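Local coordinates for protein flavodoxin (Lactobacillus reuteri, PDB 5VEG) that binds flavin mononucleotide and probably serves as a low-potential electron donor to redox enzymes, in association with a bacterial microcompartment, at residues A85-G91 / Y127-V132; A144-A148 / G171-T175. All blocks are in the same frame, centred on the assembly; numbering follows the deposited sequence.

Contact 1. Residues A85-G91 / Y127-V132. With FMN (flavin mononucleotide), chain D.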
loop_
_atom_site.group_PDB
_atom_site.type_symbol
_atom_site.label_atom_id
_atom_site.label_comp_id
_atom_site.label_asym_id
_atom_site.label_seq_id
_atom_site.Cartn_x
_atom_site.Cartn_y
_atom_site.Cartn_z
ATOM N N ALA A 85 -2.127 3.754 3.292
ATOM C CA ALA A 85 -2.035 5.083 3.881
ATOM C C ALA A 85 -3.382 5.790 3.868
ATOM O O ALA A 85 -4.186 5.615 2.948
ATOM C CB ALA A 85 -1.013 5.958 3.154
ATOM N N TYR A 86 -3.587 6.639 4.877
ATOM C CA TYR A 86 -4.845 7.357 5.038
ATOM C C TYR A 86 -4.874 8.604 4.159
ATOM O O TYR A 86 -3.871 9.008 3.560
ATOM C CB TYR A 86 -5.056 7.759 6.503
ATOM C CG TYR A 86 -4.003 8.725 7.027
ATOM C CD1 TYR A 86 -4.118 10.100 6.820
ATOM C CD2 TYR A 86 -2.886 8.257 7.725
ATOM C CE1 TYR A 86 -3.138 10.994 7.303
ATOM C CE2 TYR A 86 -1.907 9.133 8.204
ATOM C CZ TYR A 86 -2.039 10.495 7.990
ATOM O OH TYR A 86 -1.069 11.361 8.460
ATOM N N THR A 87 -6.053 9.219 4.109
ATOM C CA THR A 87 -6.291 10.519 3.505
ATOM C C THR A 87 -6.840 11.449 4.586
ATOM O O THR A 87 -7.640 11.028 5.431
ATOM C CB THR A 87 -7.287 10.405 2.340
ATOM O OG1 THR A 87 -6.797 9.468 1.361
ATOM C CG2 THR A 87 -7.494 11.756 1.690
ATOM N N TYR A 88 -6.410 12.710 4.569
ATOM C CA TYR A 88 -6.775 13.670 5.607
ATOM C C TYR A 88 -7.264 14.966 4.973
ATOM O O TYR A 88 -7.149 15.167 3.763
ATOM C CB TYR A 88 -5.592 13.958 6.538
ATOM C CG TYR A 88 -5.971 14.031 8.000
ATOM C CD1 TYR A 88 -6.631 12.979 8.615
ATOM C CD2 TYR A 88 -5.656 15.146 8.764
ATOM C CE1 TYR A 88 -6.974 13.038 9.949
ATOM C CE2 TYR A 88 -5.986 15.217 10.103
ATOM C CZ TYR A 88 -6.645 14.161 10.692
ATOM O OH TYR A 88 -6.980 14.219 12.025
ATOM N N ASP A 89 -7.839 15.828 5.811
ATOM C CA ASP A 89 -8.163 17.219 5.474
ATOM C C ASP A 89 -8.577 17.395 4.017
ATOM O O ASP A 89 -7.977 18.155 3.257
ATOM C CB ASP A 89 -6.988 18.139 5.787
ATOM C CG ASP A 89 -6.891 18.471 7.248
ATOM O OD1 ASP A 89 -7.778 19.191 7.755
ATOM O OD2 ASP A 89 -5.915 18.030 7.880
ATOM N N GLU A 90 -9.608 16.654 3.627
ATOM C CA GLU A 90 -10.207 16.794 2.304
ATOM C C GLU A 90 -9.185 16.514 1.195
ATOM O O GLU A 90 -8.856 17.372 0.377
ATOM C CB GLU A 90 -10.844 18.181 2.150
ATOM C CG GLU A 90 -11.877 18.523 3.235
ATOM C CD GLU A 90 -11.249 18.973 4.560
ATOM O OE1 GLU A 90 -10.656 20.077 4.607
ATOM O OE2 GLU A 90 -11.339 18.216 5.555
ATOM N N GLY A 91 -8.695 15.279 1.172
ATOM C CA GLY A 91 -7.843 14.812 0.092
ATOM C C GLY A 91 -6.350 14.915 0.337
ATOM O O GLY A 91 -5.571 14.582 -0.560
ATOM N N TYR A 127 -13.251 12.845 -2.279
ATOM C CA TYR A 127 -11.966 12.811 -1.597
ATOM C C TYR A 127 -11.740 11.504 -0.848
ATOM O O TYR A 127 -10.779 11.398 -0.076
ATOM C CB TYR A 127 -11.852 14.006 -0.645
ATOM C CG TYR A 127 -11.726 15.306 -1.407
ATOM C CD1 TYR A 127 -10.712 15.484 -2.345
ATOM C CD2 TYR A 127 -12.639 16.334 -1.224
ATOM C CE1 TYR A 127 -10.599 16.660 -3.065
ATOM C CE2 TYR A 127 -12.534 17.517 -1.934
ATOM C CZ TYR A 127 -11.512 17.673 -2.851
ATOM O OH TYR A 127 -11.414 18.843 -3.558
ATOM N N PHE A 128 -12.615 10.512 -1.044
ATOM C CA PHE A 128 -12.481 9.200 -0.424
ATOM C C PHE A 128 -11.182 8.507 -0.824
ATOM O O PHE A 128 -10.998 8.149 -1.988
ATOM C CB PHE A 128 -13.669 8.310 -0.806
ATOM C CG PHE A 128 -13.639 6.937 -0.170
ATOM C CD1 PHE A 128 -13.492 6.801 1.204
ATOM C CD2 PHE A 128 -13.792 5.785 -0.957
ATOM C CE1 PHE A 128 -13.469 5.536 1.799
ATOM C CE2 PHE A 128 -13.785 4.517 -0.387
ATOM C CZ PHE A 128 -13.620 4.384 0.996
ATOM N N ASN A 129 -10.282 8.306 0.131
ATOM C CA ASN A 129 -9.054 7.529 -0.099
ATOM C C ASN A 129 -8.230 8.066 -1.272
ATOM O O ASN A 129 -7.631 7.301 -2.021
ATOM C CB ASN A 129 -9.377 6.040 -0.309
ATOM C CG ASN A 129 -9.349 5.262 0.987
ATOM O OD1 ASN A 129 -8.425 5.419 1.783
ATOM N ND2 ASN A 129 -10.363 4.437 1.217
ATOM N N THR A 130 -8.192 9.390 -1.445
ATOM C CA THR A 130 -7.410 9.951 -2.545
ATOM C C THR A 130 -5.926 9.594 -2.423
ATOM O O THR A 130 -5.210 9.561 -3.427
ATOM C CB THR A 130 -7.557 11.473 -2.599
ATOM O OG1 THR A 130 -7.173 12.034 -1.340
ATOM C CG2 THR A 130 -8.973 11.866 -2.869
ATOM N N THR A 131 -5.443 9.344 -1.211
ATOM C CA THR A 131 -4.032 9.000 -1.066
ATOM C C THR A 131 -3.711 7.690 -1.777
ATOM O O THR A 131 -2.609 7.527 -2.323
ATOM C CB THR A 131 -3.675 8.941 0.418
ATOM O OG1 THR A 131 -3.806 10.255 0.978
ATOM C CG2 THR A 131 -2.243 8.430 0.644
ATOM N N VAL A 132 -4.663 6.755 -1.787
ATOM C CA VAL A 132 -4.490 5.511 -2.523
ATOM C C VAL A 132 -4.280 5.796 -4.001
ATOM O O VAL A 132 -3.386 5.224 -4.638
ATOM C CB VAL A 132 -5.698 4.585 -2.278
ATOM C CG1 VAL A 132 -5.599 3.331 -3.126
ATOM C CG2 VAL A 132 -5.787 4.241 -0.791
HETATM N N1 FMN D . -10.820 10.158 4.664
HETATM C C2 FMN D . -10.860 10.213 3.286
HETATM O O2 FMN D . -10.996 9.176 2.643
HETATM N N3 FMN D . -10.764 11.423 2.632
HETATM C C4 FMN D . -10.627 12.595 3.348
HETATM O O4 FMN D . -10.537 13.655 2.739
HETATM C C4A FMN D . -10.590 12.556 4.743
HETATM N N5 FMN D . -10.452 13.715 5.486
HETATM C C5A FMN D . -10.414 13.627 6.873
HETATM C C6 FMN D . -10.281 14.780 7.654
HETATM C C7 FMN D . -10.246 14.687 9.050
HETATM C C7M FMN D . -10.104 15.922 9.898
HETATM C C8 FMN D . -10.356 13.447 9.669
HETATM C C8M FMN D . -10.323 13.352 11.170
HETATM C C9 FMN D . -10.494 12.295 8.900
HETATM C C9A FMN D . -10.510 12.393 7.509
HETATM N N10 FMN D . -10.636 11.241 6.764
HETATM C C10 FMN D . -10.689 11.324 5.391
HETATM C "C1'" FMN D . -10.803 9.926 7.466
HETATM C "C2'" FMN D . -9.560 9.087 7.728
HETATM O "O2'" FMN D . -8.904 8.865 6.506
HETATM C "C3'" FMN D . -10.103 7.764 8.238
HETATM O "O3'" FMN D . -10.682 7.904 9.521
HETATM C "C4'" FMN D . -9.044 6.681 8.297
HETATM O "O4'" FMN D . -9.666 5.481 8.681
HETATM C "C5'" FMN D . -7.992 7.018 9.339
HETATM O "O5'" FMN D . -6.962 6.064 9.189
HETATM P P FMN D . -5.889 5.818 10.366
HETATM O O1P FMN D . -6.627 5.256 11.561
HETATM O O2P FMN D . -4.901 4.791 9.842
HETATM O O3P FMN D . -5.240 7.111 10.760
HETATM O O HOH W 1 -6.301 6.910 1.899
HETATM O O HOH W 2 -4.047 12.352 -1.067
#

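Contact 2. Residues A144-A148 / G171-T175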
loop_
_atom_site.group_PDB
_atom_site.type_symbol
_atom_site.label_atom_id
_atom_site.label_comp_id
_atom_site.label_asym_id
_atom_site.label_seq_id
_atom_site.Cartn_x
_atom_site.Cartn_y
_atom_site.Cartn_z
ATOM N N ALA A 144 6.680 0.616 -11.944
ATOM C CA ALA A 144 6.292 -0.658 -11.351
ATOM C C ALA A 144 5.033 -1.192 -12.020
ATOM O O ALA A 144 4.283 -0.463 -12.674
ATOM C CB ALA A 144 6.057 -0.523 -9.843
ATOM N N THR A 145 4.814 -2.491 -11.847
ATOM C CA THR A 145 3.698 -3.209 -12.452
ATOM C C THR A 145 2.632 -3.437 -11.390
ATOM O O THR A 145 2.918 -4.020 -10.342
ATOM C CB THR A 145 4.173 -4.548 -13.016
ATOM O OG1 THR A 145 5.121 -4.305 -14.065
ATOM C CG2 THR A 145 3.010 -5.364 -13.545
ATOM N N SER A 146 1.414 -2.981 -11.655
ATOM C CA SER A 146 0.333 -3.214 -10.708
ATOM C C SER A 146 0.052 -4.707 -10.616
ATOM O O SER A 146 -0.158 -5.378 -11.630
ATOM C CB SER A 146 -0.923 -2.449 -11.133
ATOM O OG SER A 146 -2.022 -2.794 -10.302
ATOM N N GLY A 147 0.072 -5.227 -9.397
ATOM C CA GLY A 147 -0.227 -6.625 -9.174
ATOM C C GLY A 147 -1.664 -6.875 -8.748
ATOM O O GLY A 147 -2.085 -8.031 -8.672
ATOM N N ALA A 148 -2.430 -5.818 -8.488
ATOM C CA ALA A 148 -3.808 -5.987 -8.019
ATOM C C ALA A 148 -4.535 -4.645 -8.034
ATOM O O ALA A 148 -3.918 -3.590 -7.885
ATOM C CB ALA A 148 -3.856 -6.587 -6.608
ATOM N N GLY A 171 -3.343 -11.506 -5.802
ATOM C CA GLY A 171 -2.993 -10.879 -7.065
ATOM C C GLY A 171 -1.530 -10.478 -7.137
ATOM O O GLY A 171 -0.872 -10.678 -8.164
ATOM N N LEU A 172 -1.004 -9.899 -6.056
ATOM C CA LEU A 172 0.393 -9.481 -6.042
ATOM C C LEU A 172 1.314 -10.682 -6.228
ATOM O O LEU A 172 2.247 -10.643 -7.035
ATOM C CB LEU A 172 0.722 -8.761 -4.731
ATOM C CG LEU A 172 -0.116 -7.542 -4.308
ATOM C CD1 LEU A 172 0.222 -7.142 -2.877
ATOM C CD2 LEU A 172 0.096 -6.379 -5.269
ATOM N N VAL A 173 1.047 -11.763 -5.490
ATOM C CA VAL A 173 1.894 -12.953 -5.557
ATOM C C VAL A 173 1.862 -13.549 -6.957
ATOM O O VAL A 173 2.907 -13.799 -7.567
ATOM C CB VAL A 173 1.459 -13.981 -4.496
ATOM C CG1 VAL A 173 2.299 -15.260 -4.611
ATOM C CG2 VAL A 173 1.598 -13.398 -3.116
ATOM N N LYS A 174 0.665 -13.775 -7.500
ATOM C CA LYS A 174 0.600 -14.347 -8.840
ATOM C C LYS A 174 1.294 -13.447 -9.859
ATOM O O LYS A 174 2.057 -13.930 -10.709
ATOM C CB LYS A 174 -0.851 -14.622 -9.235
ATOM C CG LYS A 174 -1.454 -15.885 -8.575
ATOM C CD LYS A 174 -0.383 -16.859 -8.018
ATOM C CE LYS A 174 0.144 -17.863 -9.054
ATOM N NZ LYS A 174 1.486 -18.401 -8.662
ATOM N N THR A 175 1.092 -12.128 -9.751
ATOM C CA THR A 175 1.755 -11.201 -10.664
ATOM C C THR A 175 3.269 -11.269 -10.512
ATOM O O THR A 175 4.000 -11.285 -11.510
ATOM C CB THR A 175 1.246 -9.773 -10.419
ATOM O OG1 THR A 175 -0.167 -9.731 -10.625
ATOM C CG2 THR A 175 1.886 -8.781 -11.366
#

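Contact 1. Residues A85-G91 / Y127-V132
Two FMN-binding loops of the flavodoxin fold meet here, joined by Thr87 and Thr131, whose side chains run antiparallel alongside one another. With chi1 at -57°, Thr87 OG1 stands opposite its own carbonyl carbon and accepts Thr131 N in a nearly straight bond of 2.9 Å (167°). Thr131 OG1 donates back to Tyr86 O, also 2.9 Å, tilted somewhat from the carbonyl plane. Threonine suits both places: each hydroxyl binds backbone while a methyl packs, that of Thr131 on Ala85 CB. A water accepts from Thr87 OG1 and donates to Ala85 O and Asn129 OD1. Flavin N3 donates to Tyr127 O in a nearly straight bond of 2.7 Å, Asn129 N donates to FMN O2, and Gly91 N to FMN O4, so the pyrimidine edge is read by backbone. Gly91 has a positive phi and comes close to Tyr127 CD1, where a beta carbon would clash. Glu90 O lies over the centre of the Tyr127 ring. Tyr88 turns one ring face to the dimethylbenzene end of the flavin, CE1 coming 3.4 Å from FMN C8; replacing it with an alanine would probably strip this part of the flavin of its aromatic cover. The first loop follows strand 80-85; the second leads into helix 130-141, and Asn129 ND2 ties it to Ile153 O of strand 145-154.

Contact 2. Residues A144-A148 / G171-T175
Gly147 meets Gly171 through flat peptide groups rather than rings. The carbonyl oxygen of Gly147 stands almost squarely over one face of the Gly171 carbonyl, Gly147 O lying 2.9 Å from Gly171 C. Gly171 O itself is approached from both faces of its plane: Thr175 OG1 donates from the side on which Gly147 O sits, at 2.7 Å, and Thr175 N makes the ordinary helical bond from the other. The hydroxyl gets there because chi1 of -59° sets OG1 beside its own backbone N, which turns it back along the helix to the preceding turn. The same torsion leaves CG2 anti to the backbone N, where it meets Thr145 CG2 and Ser146 O. Gly147 CA thus rests against the branched end of Thr175, 3.4 Å from OG1 and 3.7 Å from CG2. On its other flank comes Leu172, with CD2 3.9 Å from Gly147 CA and 4.2 Å from Ala148 CB. The two glycines explain the closeness: a beta carbon on Gly171 would clash with Gly147 O, and one on Gly147 would press on Leu172 CD2. Leucine suits its position because it also reaches Ile80 and Val82 of strand 80-85, two strands in from the edge, whereas Thr175 touches Val113 of the adjacent strand 113-120. The helix 159-176 is thereby laid against the start of edge strand 145-154, which is hydrogen-bonded to Tyr114 through the Gly147 backbone. No hydrogen bond crosses between the two segments. Gly147 O and Gly171 O are both acceptors, so their proximity brings no bond; cohesion probably rests on close packing of backbone and methyl groups, with the Thr175 hydroxyl satisfied inside its own helix.

Contact 1 and contact 2 lie on opposite sides of the chain's centre, their own centres about 23 Å apart and their nearest atoms about 9 Å apart, without touching. Contact 1 belongs to the FMN pocket, to which it contributes nine of the twenty residues; contact 2 is structural packing that joins the last helix to an edge strand. They follow one another along the chain: helix 130-141 starts in residues 127-132 and runs away from the flavin, and strand 145-154 then begins in residues 144-148 and returns. Its far end comes back to contact 1, where Lys152 NZ bonds Phe128 O, so one strand links both places.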